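PDB 5KCK: anthranilate synthase component I from Streptococcus pneumoniae serotype 4, which belongs to the family of chorismate-binding enzymes and carries the N-terminal region characteristic of anthranilate synthase component I. Local coordinates for residues E258-V263 and L362-V367; I267-P272 and T341-G346. All coordinates share one frame; numbering follows the deposited sequence.

Both interactions reach the same large antiparallel sheet, where strands 259-264 and 267-270 follow each other in the chain and run as neighbours; Ser262 O and Thr269 N, 2.9 Å apart, probably form a hydrogen bond between them. Interaction 1 is the more central: its centre lies about 10 Å from the centre of the chain, against about 17 Å for that of interaction 2, and each mixes buried with partly exposed residues. Interaction 1 sets residues 258-260 against a loop and buries 179 Å² of mainly apolar surface. Interaction 2 pairs two strands edge to edge, buries 509 Å² and relies on backbone hydrogen bonds, with side-chain bonds from Lys345 and Asn271.

Interaction 1. Residues E258-V263 and L362-V367; sequences ESLVSV and LPAGTV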
loop_
_atom_site.group_PDB
_atom_site.type_symbol
_atom_site.label_atom_id
_atom_site.label_comp_id
_atom_site.label_asym_id
_atom_site.label_seq_id
_atom_site.Cartn_x
_atom_site.Cartn_y
_atom_site.Cartn_z
ATOM N N GLU A 258 -4.941 19.295 -1.904
ATOM C CA GLU A 258 -6.250 19.944 -1.913
ATOM C C GLU A 258 -6.858 19.861 -3.308
ATOM O O GLU A 258 -6.340 20.463 -4.254
ATOM C CB GLU A 258 -6.137 21.400 -1.455
ATOM C CG GLU A 258 -5.525 21.563 -0.066
ATOM C CD GLU A 258 -5.663 22.977 0.483
ATOM O OE1 GLU A 258 -6.463 23.759 -0.081
ATOM O OE2 GLU A 258 -4.973 23.303 1.478
ATOM N N SER A 259 -7.957 19.124 -3.427
ATOM C CA SER A 259 -8.718 19.104 -4.665
ATOM C C SER A 259 -9.375 20.458 -4.900
ATOM O O SER A 259 -9.865 21.091 -3.965
ATOM C CB SER A 259 -9.785 18.015 -4.605
ATOM O OG SER A 259 -10.638 18.103 -5.735
ATOM N N LEU A 260 -9.368 20.916 -6.155
ATOM C CA LEU A 260 -10.175 22.085 -6.486
ATOM C C LEU A 260 -11.617 21.682 -6.763
ATOM O O LEU A 260 -12.547 22.223 -6.163
ATOM C CB LEU A 260 -9.601 22.826 -7.698
ATOM C CG LEU A 260 -10.479 23.977 -8.229
ATOM C CD1 LEU A 260 -10.362 25.240 -7.361
ATOM C CD2 LEU A 260 -10.189 24.308 -9.692
ATOM N N VAL A 261 -11.815 20.723 -7.666
ATOM C CA VAL A 261 -13.146 20.300 -8.076
ATOM C C VAL A 261 -13.001 19.021 -8.879
ATOM O O VAL A 261 -11.994 18.818 -9.567
ATOM C CB VAL A 261 -13.858 21.392 -8.902
ATOM C CG1 VAL A 261 -13.212 21.527 -10.282
ATOM C CG2 VAL A 261 -15.349 21.104 -9.016
ATOM N N SER A 262 -13.990 18.145 -8.784
ATOM C CA SER A 262 -14.049 16.977 -9.638
ATOM C C SER A 262 -15.463 16.817 -10.176
ATOM O O SER A 262 -16.443 17.265 -9.570
ATOM C CB SER A 262 -13.621 15.716 -8.899
ATOM O OG SER A 262 -14.605 15.324 -7.963
ATOM N N VAL A 263 -15.556 16.188 -11.336
ATOM C CA VAL A 263 -16.829 15.842 -11.942
ATOM C C VAL A 263 -16.780 14.367 -12.282
ATOM O O VAL A 263 -15.844 13.916 -12.952
ATOM C CB VAL A 263 -17.116 16.671 -13.201
ATOM C CG1 VAL A 263 -18.504 16.334 -13.741
ATOM C CG2 VAL A 263 -16.957 18.139 -12.903
ATOM N N LEU A 362 -12.670 28.114 -10.010
ATOM C CA LEU A 362 -11.302 28.599 -10.172
ATOM C C LEU A 362 -11.246 30.104 -9.926
ATOM O O LEU A 362 -12.006 30.852 -10.545
ATOM C CB LEU A 362 -10.794 28.288 -11.578
ATOM C CG LEU A 362 -9.405 28.781 -11.976
ATOM C CD1 LEU A 362 -8.354 27.909 -11.354
ATOM C CD2 LEU A 362 -9.270 28.802 -13.489
ATOM N N PRO A 363 -10.351 30.587 -9.058
ATOM C CA PRO A 363 -9.443 29.780 -8.239
ATOM C C PRO A 363 -10.032 29.539 -6.865
ATOM O O PRO A 363 -10.955 30.251 -6.453
ATOM C CB PRO A 363 -8.200 30.655 -8.143
ATOM C CG PRO A 363 -8.785 32.046 -8.086
ATOM C CD PRO A 363 -10.037 32.023 -8.949
ATOM N N ALA A 364 -9.496 28.549 -6.162
ATOM C CA ALA A 364 -10.016 28.189 -4.849
ATOM C C ALA A 364 -9.993 29.369 -3.880
ATOM O O ALA A 364 -9.085 30.205 -3.906
ATOM C CB ALA A 364 -9.196 27.035 -4.284
ATOM N N GLY A 365 -11.008 29.429 -3.013
ATOM C CA GLY A 365 -11.050 30.471 -1.997
ATOM C C GLY A 365 -9.799 30.527 -1.137
ATOM O O GLY A 365 -9.371 31.610 -0.737
ATOM N N THR A 366 -9.187 29.375 -0.860
ATOM C CA THR A 366 -7.997 29.328 -0.015
ATOM C C THR A 366 -6.749 29.915 -0.674
ATOM O O THR A 366 -5.737 30.077 0.010
ATOM C CB THR A 366 -7.705 27.883 0.414
ATOM O OG1 THR A 366 -7.745 27.030 -0.732
ATOM C CG2 THR A 366 -8.723 27.410 1.415
ATOM N N VAL A 367 -6.778 30.232 -1.966
ATOM C CA VAL A 367 -5.660 30.911 -2.609
ATOM C C VAL A 367 -6.057 32.278 -3.154
ATOM O O VAL A 367 -5.279 32.904 -3.870
ATOM C CB VAL A 367 -5.033 30.047 -3.722
ATOM C CG1 VAL A 367 -4.523 28.738 -3.151
ATOM C CG2 VAL A 367 -6.042 29.803 -4.851
#
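Leu260 meets Ala364 because its CG stands anti to the backbone N (chi1 173°), and chi2 of 78° then sets CD1 against the loop. That methyl does most of the touching: it lies 3.6 Å from Ala364 N and 3.7 Å from Ala364 CB, so a single branch packs on both the backbone and the side chain of the alanine. The other branch is more distant, with Leu260 CD2 4.4 Å from Leu362 CD1. Between these two points the chain passes through a cis peptide bond before Pro363, whose carbonyl carbon comes near Leu260 CD1.

Further along, Glu258 reaches out with an extended side chain and crosses Thr366 obliquely. Its OE1 comes to 3.6 Å from Thr366 OG1, a polar approach without a hydrogen bond. The threonine hydroxyl sits between its own backbone N and carbonyl carbon (chi1 49°). Thr366 belongs to a short 3-10 segment, 365-367, in which Val367 N bonds to Ala364 O at 3.0 Å; Ala364 O also receives Ser368 OG.

The contact is plain packing between a strand and the loop that leaves helix 354-361. Leu260 and Val261 both face Leu405 of strand 403-407 in a classic beta bulge, and the backbone at Leu260 leaves the extended conformation there. Ile407 of that neighbouring strand touches Glu258, Leu260 and Ala364, joining both sides of the contact, while Thr361 at the end of helix 354-361 packs against Leu260 and Val261.

Interaction 2. Residues I267-P272 and T341-G346; sequences IVTTNP and TSVVKG
Val268 with Gly346 and Thr270 with Val344 form the hydrogen-bonded pairs of an antiparallel strand pairing in the chain's large antiparallel sheet; the axes of these short segments approach to 4.7 Å, with 161° between their directions. Backbone bonds set the register. In each of the two pairs both N atoms give to the partner's O, and between them Thr269 faces Lys345 as a non-hydrogen-bonded pair. Past the bridged residues, Ser342 N still reaches Pro272 O at 3.2 Å. CA-H...O contacts line the same seam, among them Lys345 CA to Val268 O at 3.1 Å.

Apolar packing is lighter. Pro272 crosses Val344 at about a right angle, its CD 4.2 Å from Val344 CG2, on the side where Leu306 and Ile314 of helix 297-316 touch Pro272 and Val344 respectively. Thr270 OG1 points there too, 3.5 Å from Val344 CB, and is buried without a polar partner.

Side-chain bonds add to the seam. Ser342 OG hydrogen-bonds His303 NE2 of helix 297-316 and Met329 N. Asn271 CG lies anti to its backbone N, and ND2 bonds Thr341 OG1 at 3.3 Å, tilted 24° from the amide plane, and weakly Ser342 O. Lys345 runs beside Thr269 and bends at its last torsion (chi4 -58°), which places NZ 2.6 Å from Thr269 OG1, a bond it donates.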
loop_
_atom_site.group_PDB
_atom_site.type_symbol
_atom_site.label_atom_id
_atom_site.label_comp_id
_atom_site.label_asym_id
_atom_site.label_seq_id
_atom_site.Cartn_x
_atom_site.Cartn_y
_atom_site.Cartn_z
ATOM N N ILE A 267 -21.904 14.201 -11.377
ATOM C CA ILE A 267 -21.845 14.717 -10.013
ATOM C C ILE A 267 -20.620 15.621 -9.880
ATOM O O ILE A 267 -19.497 15.217 -10.220
ATOM C CB ILE A 267 -21.791 13.565 -8.992
ATOM C CG1 ILE A 267 -22.890 12.533 -9.280
ATOM C CG2 ILE A 267 -21.870 14.092 -7.559
ATOM C CD1 ILE A 267 -24.301 13.109 -9.311
ATOM N N VAL A 268 -20.832 16.841 -9.388
ATOM C CA VAL A 268 -19.753 17.778 -9.063
ATOM C C VAL A 268 -19.450 17.679 -7.573
ATOM O O VAL A 268 -20.366 17.715 -6.741
ATOM C CB VAL A 268 -20.135 19.218 -9.445
ATOM C CG1 VAL A 268 -18.950 20.153 -9.272
ATOM C CG2 VAL A 268 -20.639 19.253 -10.862
ATOM N N THR A 269 -18.170 17.565 -7.231
ATOM C CA THR A 269 -17.744 17.407 -5.845
ATOM C C THR A 269 -16.656 18.419 -5.511
ATOM O O THR A 269 -15.727 18.615 -6.296
ATOM C CB THR A 269 -17.208 15.987 -5.584
ATOM O OG1 THR A 269 -18.232 15.024 -5.860
ATOM C CG2 THR A 269 -16.729 15.832 -4.136
ATOM N N THR A 270 -16.767 19.058 -4.346
ATOM C CA THR A 270 -15.658 19.793 -3.761
ATOM C C THR A 270 -15.349 19.214 -2.391
ATOM O O THR A 270 -16.184 18.556 -1.763
ATOM C CB THR A 270 -15.932 21.302 -3.623
ATOM O OG1 THR A 270 -17.054 21.518 -2.757
ATOM C CG2 THR A 270 -16.193 21.949 -4.975
ATOM N N ASN A 271 -14.138 19.479 -1.923
ATOM C CA ASN A 271 -13.634 18.909 -0.678
ATOM C C ASN A 271 -12.974 20.031 0.117
ATOM O O ASN A 271 -11.740 20.141 0.161
ATOM C CB ASN A 271 -12.684 17.747 -0.974
ATOM C CG ASN A 271 -12.084 17.151 0.276
ATOM O OD1 ASN A 271 -10.868 16.987 0.370
ATOM N ND2 ASN A 271 -12.930 16.833 1.255
ATOM N N PRO A 272 -13.768 20.900 0.738
ATOM C CA PRO A 272 -13.189 22.005 1.511
ATOM C C PRO A 272 -12.204 21.527 2.560
ATOM O O PRO A 272 -12.525 20.675 3.396
ATOM C CB PRO A 272 -14.416 22.664 2.150
ATOM C CG PRO A 272 -15.518 22.351 1.231
ATOM C CD PRO A 272 -15.238 20.982 0.684
ATOM N N THR A 341 -12.216 18.892 7.471
ATOM C CA THR A 341 -12.550 18.432 6.128
ATOM C C THR A 341 -14.053 18.233 5.948
ATOM O O THR A 341 -14.769 17.824 6.871
ATOM C CB THR A 341 -11.817 17.123 5.792
ATOM O OG1 THR A 341 -11.970 16.836 4.399
ATOM C CG2 THR A 341 -12.383 15.963 6.583
ATOM N N SER A 342 -14.519 18.509 4.729
ATOM C CA SER A 342 -15.919 18.331 4.368
ATOM C C SER A 342 -16.028 17.932 2.901
ATOM O O SER A 342 -15.091 18.109 2.114
ATOM C CB SER A 342 -16.738 19.604 4.616
ATOM O OG SER A 342 -16.733 19.981 5.980
ATOM N N VAL A 343 -17.203 17.420 2.536
ATOM C CA VAL A 343 -17.514 17.026 1.164
ATOM C C VAL A 343 -18.833 17.676 0.754
ATOM O O VAL A 343 -19.838 17.568 1.469
ATOM C CB VAL A 343 -17.587 15.491 1.019
ATOM C CG1 VAL A 343 -17.957 15.089 -0.403
ATOM C CG2 VAL A 343 -16.253 14.851 1.422
ATOM N N VAL A 344 -18.823 18.363 -0.386
ATOM C CA VAL A 344 -20.012 18.973 -0.969
ATOM C C VAL A 344 -20.209 18.385 -2.359
ATOM O O VAL A 344 -19.249 18.284 -3.133
ATOM C CB VAL A 344 -19.893 20.505 -1.045
ATOM C CG1 VAL A 344 -21.249 21.124 -1.431
ATOM C CG2 VAL A 344 -19.377 21.070 0.272
ATOM N N LYS A 345 -21.447 18.000 -2.672
ATOM C CA LYS A 345 -21.774 17.376 -3.947
ATOM C C LYS A 345 -23.065 17.961 -4.500
ATOM O O LYS A 345 -23.961 18.358 -3.744
ATOM C CB LYS A 345 -21.939 15.853 -3.817
ATOM C CG LYS A 345 -20.656 15.101 -3.515
ATOM C CD LYS A 345 -20.937 13.636 -3.188
ATOM C CE LYS A 345 -19.646 12.840 -3.082
ATOM N NZ LYS A 345 -18.855 12.929 -4.364
ATOM N N GLY A 346 -23.161 17.983 -5.829
ATOM C CA GLY A 346 -24.404 18.333 -6.494
ATOM C C GLY A 346 -24.503 17.684 -7.859
ATOM O O GLY A 346 -23.510 17.209 -8.418
#